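Local coordinates for sortase-like protein (Streptococcus suis, PDB 3RE9), which probably acts as a class C sortase, a transpeptidase of the kind that links pilin subunits into pili on the bacterial surface, at residues A[121-126]-A[169-174]; A[56-61]-A[69-74]; A[128-133]-A[163-168]; A[45-50]-A[114-119]; A[62-67]-A[91-96]. All coordinates share one frame; numbering follows the deposited sequence.

Interaction 1: residues A[121-126]-A[169-174]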
# COMPACT_ATOMS: atom_id res chain seq x y z
N GLU A 121 -8.25 -12.33 -0.62
CA GLU A 121 -8.38 -12.24 0.82
C GLU A 121 -8.57 -10.84 1.28
O GLU A 121 -8.19 -9.89 0.61
CB GLU A 121 -7.03 -12.57 1.48
CG GLU A 121 -6.81 -13.97 1.86
CD GLU A 121 -5.48 -14.13 2.54
OE1 GLU A 121 -4.42 -13.78 1.94
OE2 GLU A 121 -5.52 -14.64 3.69
N THR A 122 -9.10 -10.75 2.49
CA THR A 122 -8.96 -9.59 3.34
C THR A 122 -7.69 -9.77 4.16
O THR A 122 -7.45 -10.83 4.75
CB THR A 122 -10.17 -9.45 4.26
OG1 THR A 122 -11.32 -9.25 3.44
CG2 THR A 122 -10.03 -8.27 5.19
N LEU A 123 -6.88 -8.71 4.17
CA LEU A 123 -5.72 -8.59 5.03
C LEU A 123 -5.97 -7.52 6.09
O LEU A 123 -6.48 -6.46 5.79
CB LEU A 123 -4.48 -8.21 4.22
CG LEU A 123 -4.16 -8.96 2.95
CD1 LEU A 123 -3.30 -8.06 2.10
CD2 LEU A 123 -3.45 -10.27 3.28
N ALA A 124 -5.58 -7.83 7.32
CA ALA A 124 -5.81 -6.95 8.46
C ALA A 124 -4.48 -6.42 8.98
O ALA A 124 -3.54 -7.18 9.16
CB ALA A 124 -6.55 -7.71 9.55
N TYR A 125 -4.39 -5.11 9.18
CA TYR A 125 -3.19 -4.48 9.74
C TYR A 125 -3.60 -3.64 10.94
O TYR A 125 -4.68 -3.03 10.93
CB TYR A 125 -2.43 -3.61 8.70
CG TYR A 125 -1.83 -4.44 7.60
CD1 TYR A 125 -2.61 -4.87 6.52
CD2 TYR A 125 -0.50 -4.83 7.63
CE1 TYR A 125 -2.10 -5.65 5.52
CE2 TYR A 125 0.04 -5.62 6.63
CZ TYR A 125 -0.78 -6.03 5.57
OH TYR A 125 -0.28 -6.83 4.55
N GLU A 126 -2.76 -3.65 11.97
CA GLU A 126 -2.97 -2.85 13.16
C GLU A 126 -1.98 -1.69 13.20
O GLU A 126 -0.75 -1.90 13.22
CB GLU A 126 -2.79 -3.72 14.40
CG GLU A 126 -3.18 -3.06 15.74
CD GLU A 126 -3.02 -4.02 16.92
OE1 GLU A 126 -3.78 -5.03 16.98
OE2 GLU A 126 -2.13 -3.77 17.78
N GLY A 169 0.76 0.04 9.76
CA GLY A 169 0.27 -1.10 10.54
C GLY A 169 1.08 -2.35 10.28
O GLY A 169 1.60 -2.50 9.19
N HIS A 170 1.19 -3.24 11.27
CA HIS A 170 1.79 -4.58 11.07
C HIS A 170 0.66 -5.58 10.79
O HIS A 170 -0.48 -5.38 11.20
CB HIS A 170 2.63 -5.04 12.28
CG HIS A 170 1.85 -5.13 13.57
ND1 HIS A 170 1.77 -4.09 14.47
CD2 HIS A 170 1.11 -6.14 14.09
CE1 HIS A 170 1.00 -4.45 15.49
NE2 HIS A 170 0.59 -5.69 15.28
N ARG A 171 0.96 -6.65 10.06
CA ARG A 171 -0.04 -7.65 9.75
C ARG A 171 -0.57 -8.29 11.03
O ARG A 171 0.21 -8.62 11.91
CB ARG A 171 0.56 -8.71 8.84
CG ARG A 171 -0.39 -9.79 8.40
CD ARG A 171 -1.28 -9.34 7.25
NE ARG A 171 -2.06 -10.51 6.80
CZ ARG A 171 -1.63 -11.41 5.93
NH1 ARG A 171 -0.44 -11.28 5.35
NH2 ARG A 171 -2.40 -12.43 5.61
N ILE A 172 -1.87 -8.44 11.14
CA ILE A 172 -2.47 -9.21 12.24
C ILE A 172 -3.38 -10.30 11.64
O ILE A 172 -3.80 -10.19 10.47
CB ILE A 172 -3.18 -8.31 13.31
CG1 ILE A 172 -4.26 -7.42 12.68
CG2 ILE A 172 -2.17 -7.42 14.01
CD1 ILE A 172 -5.44 -7.09 13.61
N PRO A 173 -3.63 -11.40 12.39
CA PRO A 173 -4.55 -12.40 11.90
C PRO A 173 -5.95 -11.85 11.62
O PRO A 173 -6.46 -10.96 12.33
CB PRO A 173 -4.60 -13.41 13.05
CG PRO A 173 -3.29 -13.26 13.70
CD PRO A 173 -3.07 -11.80 13.70
N TYR A 174 -6.55 -12.36 10.55
CA TYR A 174 -7.91 -12.01 10.19
C TYR A 174 -8.84 -13.22 10.38
O TYR A 174 -8.76 -14.21 9.66
CB TYR A 174 -7.97 -11.50 8.76
CG TYR A 174 -9.36 -11.22 8.29
CD1 TYR A 174 -10.03 -10.08 8.69
CD2 TYR A 174 -10.01 -12.11 7.45
CE1 TYR A 174 -11.32 -9.83 8.27
CE2 TYR A 174 -11.29 -11.87 7.01
CZ TYR A 174 -11.94 -10.73 7.42
OH TYR A 174 -13.21 -10.50 6.98
O HOH W 1 -5.62 -12.85 6.63
O HOH W 2 -4.72 -10.48 7.87
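Thr122 and Tyr174 meet methyl to ring: CG2 of Thr122 lies over one face of the phenol, nearer rim than middle, 3.7 Å from CE1 of Tyr174. CG2 is anti to the backbone N (chi1 -62° for OG1), leaving OG1, the partner of His117, beside that N. Arg171 passes over one face of the Tyr125 ring, with its CD 3.7 Å from CZ of Tyr125 and the guanidinium plane inclined 45° to the ring. CD2 of Leu123 sits over the centre of one guanidinium face, 3.3 Å from NH2 of Arg171. Asp148 holds both polar ends, in a salt bridge with Arg171 NH1 and a hydrogen bond with Tyr125 OH. The strands carrying these groups, 122-133 and 163-172, are antiparallel neighbours in the sortase beta-barrel; Ile172 N bonds to Ala124 O at 2.9 Å, and Glu126 N to His170 O at 3.0 Å. On the Leu123 side of Ala124 the backbones draw apart, and a water enters: it accepts from Ala124 N and, at 2.9 Å, from Arg171 NE, while donating to Ile172 O. At the other end Glu126 and His170 run alongside each other, with CB of Glu126 over one imidazole face.

Interaction 2: residues A[56-61]-A[69-74]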
# COMPACT_ATOMS: atom_id res chain seq x y z
N LEU A 56 -12.41 2.50 -0.02
CA LEU A 56 -12.06 3.08 -1.31
C LEU A 56 -11.41 2.02 -2.19
O LEU A 56 -10.71 1.14 -1.67
CB LEU A 56 -11.12 4.29 -1.15
CG LEU A 56 -11.67 5.54 -0.44
CD1 LEU A 56 -10.56 6.50 -0.09
CD2 LEU A 56 -12.76 6.25 -1.27
N PRO A 57 -11.64 2.11 -3.52
CA PRO A 57 -10.94 1.27 -4.51
C PRO A 57 -9.45 1.62 -4.63
O PRO A 57 -9.08 2.79 -4.72
CB PRO A 57 -11.67 1.59 -5.83
CG PRO A 57 -12.34 2.95 -5.60
CD PRO A 57 -12.62 3.02 -4.14
N VAL A 58 -8.61 0.59 -4.65
CA VAL A 58 -7.17 0.75 -4.78
C VAL A 58 -6.73 0.37 -6.19
O VAL A 58 -7.12 -0.69 -6.70
CB VAL A 58 -6.43 -0.13 -3.72
CG1 VAL A 58 -4.91 0.04 -3.81
CG2 VAL A 58 -6.93 0.20 -2.37
N TYR A 59 -5.91 1.21 -6.81
CA TYR A 59 -5.47 1.00 -8.21
C TYR A 59 -3.96 0.98 -8.29
O TYR A 59 -3.29 1.52 -7.42
CB TYR A 59 -6.03 2.10 -9.13
CG TYR A 59 -7.53 2.22 -9.15
CD1 TYR A 59 -8.18 3.05 -8.24
CD2 TYR A 59 -8.29 1.52 -10.08
CE1 TYR A 59 -9.56 3.15 -8.21
CE2 TYR A 59 -9.70 1.62 -10.08
CZ TYR A 59 -10.32 2.45 -9.14
OH TYR A 59 -11.70 2.58 -9.11
N ALA A 60 -3.40 0.38 -9.33
CA ALA A 60 -1.94 0.31 -9.44
C ALA A 60 -1.41 1.66 -9.88
O ALA A 60 -1.97 2.27 -10.81
CB ALA A 60 -1.51 -0.78 -10.40
N GLY A 61 -0.36 2.12 -9.20
CA GLY A 61 0.31 3.40 -9.50
C GLY A 61 -0.31 4.63 -8.87
O GLY A 61 -1.40 4.58 -8.30
N LYS A 69 -9.79 9.41 -8.67
CA LYS A 69 -10.94 8.54 -8.43
C LYS A 69 -10.80 7.55 -7.26
O LYS A 69 -11.75 6.86 -6.93
CB LYS A 69 -11.29 7.76 -9.69
CG LYS A 69 -10.14 6.92 -10.17
CD LYS A 69 -10.52 5.99 -11.26
CE LYS A 69 -9.41 5.01 -11.49
NZ LYS A 69 -9.63 4.32 -12.78
N GLY A 70 -9.62 7.45 -6.65
CA GLY A 70 -9.46 6.51 -5.53
C GLY A 70 -8.09 6.52 -4.89
O GLY A 70 -7.42 7.57 -4.83
N VAL A 71 -7.68 5.34 -4.42
CA VAL A 71 -6.38 5.14 -3.77
C VAL A 71 -5.35 4.53 -4.74
O VAL A 71 -5.68 3.66 -5.55
CB VAL A 71 -6.52 4.24 -2.49
CG1 VAL A 71 -5.20 3.97 -1.84
CG2 VAL A 71 -7.51 4.88 -1.50
N GLY A 72 -4.11 5.01 -4.64
CA GLY A 72 -3.00 4.57 -5.50
C GLY A 72 -1.93 3.78 -4.76
O GLY A 72 -1.58 4.10 -3.63
N HIS A 73 -1.42 2.75 -5.41
CA HIS A 73 -0.33 1.92 -4.90
C HIS A 73 0.97 2.57 -5.35
O HIS A 73 1.18 2.79 -6.54
CB HIS A 73 -0.41 0.51 -5.46
CG HIS A 73 0.82 -0.30 -5.23
ND1 HIS A 73 1.75 -0.53 -6.21
CD2 HIS A 73 1.28 -0.91 -4.11
CE1 HIS A 73 2.75 -1.24 -5.71
NE2 HIS A 73 2.49 -1.48 -4.44
N LEU A 74 1.82 2.87 -4.37
CA LEU A 74 3.06 3.58 -4.61
C LEU A 74 4.02 2.69 -5.38
O LEU A 74 4.52 1.69 -4.85
CB LEU A 74 3.68 4.06 -3.30
CG LEU A 74 4.92 4.96 -3.37
CD1 LEU A 74 4.64 6.23 -4.21
CD2 LEU A 74 5.38 5.36 -1.99
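Val58 and Val71 stand opposite each other in a short parallel ladder that three backbone hydrogen bonds hold together. Val71 uses both its backbone N-H and its C=O: its N donates to Pro57 O at 2.9 Å, and its O accepts from Tyr59 N at 2.8 Å. Tyr59 O then takes His73 N at 3.0 Å. A CA-H...O contact from Val58 CA to Val71 O supplements the ladder. Residues 56-60 and 71-73 run 33° from parallel; their strands, 54-60 and 71-73, are joined through helix 64-69, so the pairing is the sheet half of a beta-alpha-beta unit built into the sortase barrel. Apolar contacts occupy the face that carries the valines. CG2 of Val71 touches CB of Leu56 at 3.7 Å, the two side chains crossing at about a right angle, while CG2 of Val58 approaches CB of Val71 at 4.1 Å. Leu90 of strand 86-91 and Val47 of strand 43-49 also pack against both valines. On the other face the contact is cation-pi and CH-pi. Lys69 leaves its backbone with CG between N and the carbonyl carbon (chi1 59°), then extends fully, which carries its end across Tyr59. CE lies over the centre of one face of the phenol, 3.6 Å from CZ of Tyr59, and NZ follows over the same face, 3.8 Å from CE2 of Tyr59. His73, by contrast, turns its ring away to hydrogen bond with Tyr34 and with the carbonyl of Ser78.

Interaction 3: residues A[128-133]-A[163-168]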
# COMPACT_ATOMS: atom_id res chain seq x y z
N ASP A 128 0.62 0.70 14.20
CA ASP A 128 1.67 0.71 15.23
C ASP A 128 2.63 1.92 15.22
O ASP A 128 3.49 2.02 16.10
CB ASP A 128 2.46 -0.60 15.19
CG ASP A 128 3.40 -0.70 13.99
OD1 ASP A 128 3.29 0.14 13.07
OD2 ASP A 128 4.25 -1.62 13.96
N GLN A 129 2.47 2.82 14.23
CA GLN A 129 3.33 4.00 14.05
C GLN A 129 2.74 5.05 13.09
O GLN A 129 2.31 4.73 12.00
CB GLN A 129 4.71 3.58 13.57
CG GLN A 129 5.63 4.71 13.20
CD GLN A 129 6.99 4.21 12.77
OE1 GLN A 129 7.71 3.60 13.57
NE2 GLN A 129 7.34 4.43 11.50
N ILE A 130 2.71 6.30 13.54
CA ILE A 130 2.24 7.43 12.75
C ILE A 130 3.36 8.46 12.75
O ILE A 130 3.89 8.82 13.80
CB ILE A 130 0.91 8.01 13.27
CG1 ILE A 130 -0.19 6.96 13.16
CG2 ILE A 130 0.50 9.30 12.52
CD1 ILE A 130 -1.31 7.18 14.13
N VAL A 131 3.75 8.88 11.56
CA VAL A 131 4.91 9.72 11.36
C VAL A 131 4.49 10.84 10.40
O VAL A 131 3.75 10.61 9.45
CB VAL A 131 6.11 8.86 10.83
CG1 VAL A 131 7.06 9.65 9.95
CG2 VAL A 131 6.88 8.24 11.99
N VAL A 132 4.92 12.06 10.71
CA VAL A 132 4.83 13.16 9.77
C VAL A 132 6.25 13.38 9.24
O VAL A 132 7.16 13.77 10.00
CB VAL A 132 4.22 14.44 10.42
CG1 VAL A 132 4.34 15.66 9.49
CG2 VAL A 132 2.77 14.18 10.79
N ALA A 133 6.45 13.10 7.95
CA ALA A 133 7.75 13.21 7.30
C ALA A 133 7.76 14.21 6.14
O ALA A 133 6.72 14.51 5.55
CB ALA A 133 8.22 11.85 6.81
N HIS A 163 4.33 18.42 4.03
CA HIS A 163 4.80 17.12 4.59
C HIS A 163 3.91 15.97 4.12
O HIS A 163 2.96 16.17 3.38
CB HIS A 163 4.82 17.16 6.13
CG HIS A 163 5.86 18.07 6.70
ND1 HIS A 163 5.82 19.43 6.55
CD2 HIS A 163 7.00 17.80 7.38
CE1 HIS A 163 6.88 19.97 7.12
NE2 HIS A 163 7.61 19.00 7.64
N ARG A 164 4.24 14.77 4.55
CA ARG A 164 3.41 13.59 4.32
C ARG A 164 3.06 12.96 5.66
O ARG A 164 3.87 13.00 6.59
CB ARG A 164 4.13 12.54 3.48
CG ARG A 164 4.59 13.02 2.12
CD ARG A 164 3.40 13.31 1.21
NE ARG A 164 3.80 13.92 -0.07
CZ ARG A 164 3.99 15.23 -0.26
NH1 ARG A 164 3.82 16.09 0.75
NH2 ARG A 164 4.35 15.67 -1.46
N LEU A 165 1.85 12.39 5.74
CA LEU A 165 1.44 11.60 6.87
C LEU A 165 1.59 10.10 6.57
O LEU A 165 0.96 9.60 5.65
CB LEU A 165 -0.02 11.94 7.22
CG LEU A 165 -0.74 11.18 8.31
CD1 LEU A 165 -0.01 11.35 9.62
CD2 LEU A 165 -2.12 11.72 8.40
N LEU A 166 2.41 9.39 7.37
CA LEU A 166 2.70 7.97 7.19
C LEU A 166 2.09 7.18 8.32
O LEU A 166 2.65 7.11 9.43
CB LEU A 166 4.22 7.69 7.17
CG LEU A 166 5.23 8.51 6.39
CD1 LEU A 166 6.48 7.71 6.20
CD2 LEU A 166 4.67 8.89 5.04
N VAL A 167 0.95 6.56 8.03
CA VAL A 167 0.23 5.73 8.99
C VAL A 167 0.50 4.25 8.73
O VAL A 167 0.02 3.71 7.74
CB VAL A 167 -1.27 6.03 8.95
CG1 VAL A 167 -1.97 5.38 10.11
CG2 VAL A 167 -1.48 7.53 8.98
N ARG A 168 1.25 3.60 9.62
CA ARG A 168 1.76 2.24 9.40
C ARG A 168 1.14 1.19 10.32
O ARG A 168 1.04 1.41 11.50
CB ARG A 168 3.27 2.22 9.60
CG ARG A 168 3.89 0.86 9.22
CD ARG A 168 5.31 0.73 9.68
NE ARG A 168 5.42 0.62 11.13
CZ ARG A 168 6.57 0.39 11.76
NH1 ARG A 168 7.68 0.25 11.06
NH2 ARG A 168 6.62 0.33 13.07
O HOH W 3 4.99 5.36 9.89
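The carbonyl oxygen of Arg168 is gripped by two successive amides: Asp128 N at 2.8 Å, and Gln129 N weakly at 3.4 Å. The same two residues also meet the far end of that arginine. Asp128 places CG between its backbone N and carbonyl carbon (chi1 73°), which brings the carboxylate back toward Arg168; OD1 accepts NE of Arg168 on its syn side at 2.9 Å, close to the guanidinium plane, as a salt bridge. Gln129 comes over one guanidinium face instead, its amide stacked at 21° to that plane with OE1 nearer the rim than the centre, 3.5 Å from NH2 of Arg168 but too poorly angled for a hydrogen bond. Its NE2 bonds to Glu140 and to a water that donates on to Leu166 O. Beyond this end the ladder becomes regular: Val131 and Leu166 exchange two backbone bonds, as do Ala133 and Arg164, the shortest being Arg164 N to Ala133 O at 2.7 Å. On the face bearing Ile130, CG2 of Ile130 meets CD1 of Leu165 at 3.6 Å, while its other branch, CG1, runs alongside CG1 of Val167. Leu166, on the opposite face, reaches Val131 and packs also on Leu153 of strand 148-156. Two residues facing one make the Asp128-Gln129 pair a classic beta bulge, here in the antiparallel pairing of strands 122-133 and 163-172 of the sortase barrel.

Interaction 4: residues A[45-50]-A[114-119]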
# COMPACT_ATOMS: atom_id res chain seq x y z
N GLY A 45 -7.99 -3.74 -5.61
CA GLY A 45 -9.01 -4.13 -4.60
C GLY A 45 -9.54 -2.93 -3.83
O GLY A 45 -9.91 -1.90 -4.41
N TYR A 46 -9.57 -3.06 -2.51
CA TYR A 46 -10.10 -2.01 -1.63
C TYR A 46 -9.24 -1.85 -0.37
O TYR A 46 -8.68 -2.82 0.13
CB TYR A 46 -11.57 -2.32 -1.26
CG TYR A 46 -12.55 -2.25 -2.43
CD1 TYR A 46 -12.80 -3.37 -3.22
CD2 TYR A 46 -13.21 -1.06 -2.74
CE1 TYR A 46 -13.69 -3.30 -4.30
CE2 TYR A 46 -14.09 -0.97 -3.81
CZ TYR A 46 -14.33 -2.09 -4.57
OH TYR A 46 -15.20 -2.00 -5.64
N VAL A 47 -9.13 -0.62 0.12
CA VAL A 47 -8.72 -0.41 1.50
C VAL A 47 -9.93 0.10 2.30
O VAL A 47 -10.67 0.97 1.85
CB VAL A 47 -7.43 0.49 1.63
CG1 VAL A 47 -7.66 1.90 1.04
CG2 VAL A 47 -6.87 0.51 3.07
N GLU A 48 -10.14 -0.50 3.46
CA GLU A 48 -11.20 -0.08 4.38
C GLU A 48 -10.64 0.34 5.72
O GLU A 48 -9.88 -0.40 6.33
CB GLU A 48 -12.16 -1.23 4.60
CG GLU A 48 -13.30 -0.91 5.57
CD GLU A 48 -14.25 -2.07 5.72
OE1 GLU A 48 -14.22 -2.97 4.85
OE2 GLU A 48 -15.01 -2.08 6.72
N ILE A 49 -11.01 1.54 6.17
CA ILE A 49 -10.66 1.99 7.54
C ILE A 49 -11.94 2.32 8.35
O ILE A 49 -12.47 3.43 8.27
CB ILE A 49 -9.68 3.17 7.51
CG1 ILE A 49 -8.64 2.94 6.41
CG2 ILE A 49 -9.01 3.31 8.84
CD1 ILE A 49 -8.34 4.14 5.57
N PRO A 50 -12.43 1.34 9.13
CA PRO A 50 -13.74 1.38 9.81
C PRO A 50 -13.99 2.61 10.69
O PRO A 50 -15.08 3.16 10.64
CB PRO A 50 -13.75 0.10 10.64
CG PRO A 50 -12.71 -0.79 10.00
CD PRO A 50 -11.69 0.09 9.41
N PHE A 114 -6.92 -1.48 9.93
CA PHE A 114 -7.37 -1.32 8.57
C PHE A 114 -7.21 -2.63 7.81
O PHE A 114 -6.47 -3.52 8.25
CB PHE A 114 -6.75 -0.09 7.87
CG PHE A 114 -5.27 -0.17 7.65
CD1 PHE A 114 -4.38 0.40 8.60
CD2 PHE A 114 -4.74 -0.75 6.48
CE1 PHE A 114 -2.97 0.35 8.39
CE2 PHE A 114 -3.34 -0.80 6.26
CZ PHE A 114 -2.46 -0.27 7.23
N TYR A 115 -7.97 -2.74 6.72
CA TYR A 115 -8.02 -3.93 5.87
C TYR A 115 -7.72 -3.55 4.43
O TYR A 115 -8.13 -2.47 3.95
CB TYR A 115 -9.41 -4.61 5.91
CG TYR A 115 -9.92 -4.82 7.31
CD1 TYR A 115 -10.88 -3.96 7.85
CD2 TYR A 115 -9.39 -5.84 8.12
CE1 TYR A 115 -11.32 -4.11 9.18
CE2 TYR A 115 -9.81 -5.99 9.44
CZ TYR A 115 -10.78 -5.13 9.97
OH TYR A 115 -11.22 -5.30 11.27
N ILE A 116 -7.00 -4.45 3.77
CA ILE A 116 -6.84 -4.40 2.35
C ILE A 116 -7.52 -5.64 1.80
O ILE A 116 -7.18 -6.76 2.17
CB ILE A 116 -5.35 -4.34 1.95
CG1 ILE A 116 -4.71 -3.03 2.46
CG2 ILE A 116 -5.20 -4.52 0.41
CD1 ILE A 116 -3.20 -2.95 2.22
N HIS A 117 -8.52 -5.42 0.94
CA HIS A 117 -9.29 -6.48 0.33
C HIS A 117 -8.80 -6.75 -1.11
O HIS A 117 -8.99 -5.92 -2.00
CB HIS A 117 -10.77 -6.12 0.27
CG HIS A 117 -11.38 -5.73 1.59
ND1 HIS A 117 -11.73 -6.66 2.55
CD2 HIS A 117 -11.78 -4.53 2.07
CE1 HIS A 117 -12.28 -6.03 3.58
NE2 HIS A 117 -12.32 -4.74 3.31
N ASN A 118 -8.14 -7.87 -1.33
CA ASN A 118 -7.66 -8.18 -2.67
C ASN A 118 -8.49 -9.32 -3.23
O ASN A 118 -9.49 -9.69 -2.64
CB ASN A 118 -6.11 -8.39 -2.73
CG ASN A 118 -5.59 -9.56 -1.83
OD1 ASN A 118 -6.15 -10.64 -1.80
ND2 ASN A 118 -4.49 -9.32 -1.16
N ILE A 119 -8.10 -9.85 -4.37
CA ILE A 119 -8.92 -10.84 -5.04
C ILE A 119 -8.87 -12.16 -4.29
O ILE A 119 -9.72 -13.02 -4.49
CB ILE A 119 -8.51 -10.99 -6.55
CG1 ILE A 119 -9.59 -11.75 -7.36
CG2 ILE A 119 -7.09 -11.59 -6.70
CD1 ILE A 119 -10.95 -10.99 -7.54
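Glu48 and His117 meet on one face of strands 43-49 and 113-117, the antiparallel pair at which the first and last strands in the order across the sortase beta-barrel sheet meet. CB of Glu48 begins the contact, lying 3.7 Å from NE2 of His117. From there the chain runs on with CG anti to the backbone N (chi1 179°) and stays extended, so the carboxylate carbon CD stands beside the ring, 4.1 Å from NE2 of His117. At the tip OE1 accepts the N-H of His117 NE2 at 3.0 Å. The bond reaches OE1 on its anti side, 27° out of the carboxylate plane, and the two planes are 38° apart. The other ring nitrogen, ND1, bonds to Thr122 OG1 in strand 122-133, so the imidazole is held at both ends; a nearby carboxylate would be expected to favour its protonation. Behind these side chains the backbones exchange pairs of hydrogen bonds, Tyr46 with His117 and Glu48 with Tyr115. Val47, on the reverse face, points into the interior: its CG2 packs 4.2 Å from CG1 of Ile116, and Leu152 and Phe102 lie against it. Beyond the strand end, CG of Pro50 meets the Tyr115 ring at its edge, 3.7 Å from CE1.

Interaction 5: residues A[62-67]-A[91-96]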
# COMPACT_ATOMS: atom_id res chain seq x y z
N THR A 62 0.41 5.73 -8.95
CA THR A 62 -0.02 7.00 -8.39
C THR A 62 -0.23 8.05 -9.50
O THR A 62 0.02 9.23 -9.32
CB THR A 62 0.99 7.53 -7.37
OG1 THR A 62 2.27 7.62 -7.98
CG2 THR A 62 1.06 6.62 -6.16
N SER A 63 -0.69 7.60 -10.66
CA SER A 63 -1.07 8.54 -11.71
C SER A 63 -2.25 9.41 -11.28
O SER A 63 -3.00 9.04 -10.37
CB SER A 63 -1.38 7.79 -13.02
OG SER A 63 -2.56 7.04 -12.92
N GLU A 64 -2.44 10.55 -11.92
CA GLU A 64 -3.57 11.40 -11.54
C GLU A 64 -4.94 10.83 -11.91
O GLU A 64 -5.94 11.16 -11.26
CB GLU A 64 -3.40 12.84 -12.00
CG GLU A 64 -4.17 13.84 -11.10
CD GLU A 64 -3.77 13.83 -9.60
OE1 GLU A 64 -2.55 13.78 -9.25
OE2 GLU A 64 -4.70 13.92 -8.77
N THR A 65 -4.97 9.94 -12.91
CA THR A 65 -6.17 9.14 -13.23
C THR A 65 -6.60 8.39 -11.99
O THR A 65 -7.77 8.40 -11.63
CB THR A 65 -5.91 8.08 -14.33
OG1 THR A 65 -5.28 8.69 -15.45
CG2 THR A 65 -7.21 7.48 -14.80
N VAL A 66 -5.64 7.73 -11.35
CA VAL A 66 -5.89 6.96 -10.16
C VAL A 66 -6.25 7.85 -8.98
O VAL A 66 -7.27 7.62 -8.31
CB VAL A 66 -4.68 6.04 -9.85
CG1 VAL A 66 -4.65 5.63 -8.40
CG2 VAL A 66 -4.71 4.82 -10.79
N LEU A 67 -5.43 8.89 -8.76
CA LEU A 67 -5.54 9.70 -7.55
C LEU A 67 -6.77 10.60 -7.54
O LEU A 67 -7.19 11.07 -6.46
CB LEU A 67 -4.23 10.47 -7.29
CG LEU A 67 -2.95 9.66 -7.01
CD1 LEU A 67 -1.85 10.55 -6.52
CD2 LEU A 67 -3.16 8.55 -6.00
N THR A 91 -1.72 5.21 -1.30
CA THR A 91 -1.76 6.69 -1.18
C THR A 91 -3.05 7.32 -1.72
O THR A 91 -3.66 6.77 -2.63
CB THR A 91 -0.49 7.32 -1.80
OG1 THR A 91 -0.41 8.70 -1.45
CG2 THR A 91 -0.48 7.18 -3.30
N ALA A 92 -3.49 8.43 -1.12
CA ALA A 92 -4.63 9.23 -1.64
C ALA A 92 -4.53 10.65 -1.17
O ALA A 92 -3.84 10.93 -0.18
CB ALA A 92 -5.96 8.65 -1.24
N HIS A 93 -5.24 11.55 -1.86
CA HIS A 93 -5.32 12.98 -1.55
C HIS A 93 -6.12 13.34 -0.29
O HIS A 93 -7.07 12.65 0.11
CB HIS A 93 -5.95 13.74 -2.71
CG HIS A 93 -5.15 13.72 -3.99
ND1 HIS A 93 -3.79 13.96 -4.03
CD2 HIS A 93 -5.54 13.57 -5.28
CE1 HIS A 93 -3.37 13.92 -5.28
NE2 HIS A 93 -4.42 13.68 -6.06
N THR A 94 -5.72 14.46 0.31
CA THR A 94 -6.37 15.13 1.42
C THR A 94 -6.70 16.55 0.92
O THR A 94 -5.84 17.24 0.36
CB THR A 94 -5.43 15.20 2.64
OG1 THR A 94 -5.42 13.93 3.30
CG2 THR A 94 -5.86 16.24 3.62
N GLY A 95 -7.95 16.96 1.11
CA GLY A 95 -8.37 18.32 0.76
C GLY A 95 -8.69 18.54 -0.69
O GLY A 95 -8.66 19.69 -1.16
N LEU A 96 -8.98 17.46 -1.42
CA LEU A 96 -9.47 17.52 -2.80
C LEU A 96 -10.97 17.70 -2.69
O LEU A 96 -11.62 16.95 -1.92
CB LEU A 96 -9.12 16.24 -3.60
CG LEU A 96 -9.17 16.28 -5.14
CD1 LEU A 96 -8.00 17.04 -5.77
CD2 LEU A 96 -9.25 14.89 -5.74
O HOH W 4 -6.27 9.80 -4.33
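A surface contact carried by side chains joins Glu64 and Leu67 of helix 64-69 to His93, in the loop that follows strand 86-91 of the sortase barrel. Its one direct hydrogen bond runs from His93 NE2 to Glu64 OE2, 2.7 Å long. OE2 offers its syn lone pair, and the carboxylate and imidazole are nearly coplanar, 13° apart. A bend at chi2 (59°) turns the Glu64 carboxylate back toward the ring, and OE2 has a second donor in Gln68 NE2. Leu67 meets His93 at about a right angle, with CB 3.4 Å from NE2 of His93 and CD1 lying by CE1. A water accepts from His93 N and donates to Leu67 O at 2.6 Å, tying the loop backbone to that of the helix. Near the strand end the contact is apolar: CG2 of Thr91 lies 3.3 Å from CG2 of Thr62 and 4.0 Å from CD2 of Leu67. The hydroxyls of both threonines have other partners, Glu75 for Thr62 and the carbonyl of Leu153 for Thr91. Helix 64-69, with Ser63 at its N-cap position, thus lies against a loop whose root is held between two strands: Thr91 bonds through its backbone to Gly72 of strand 71-73, and Ala92 to Leu153 of strand 148-156.

From the N terminus, segment 45-50 opens the first long loop, which interaction 4 closes at 114-119. Interactions 2 and 5 both lie inside it, and they cross: segment 62-67 follows 56-61, but its partner 91-96 comes only after 69-74. Helix 64-69, the middle of the beta-alpha-beta unit whose strands interaction 2 pairs, is what interaction 5 ties to the loop after strand 86-91; the two touch where strand 71-73 lies beside 86-91. Interaction 2 adjoins interaction 4 through strands 43-49 and 54-60. Further along, 121-126 opens a second loop that interaction 1 closes at 169-174, with interaction 3 nested inside on the same strands. Strand 113-117, beside strand 122-133, connects the two loops.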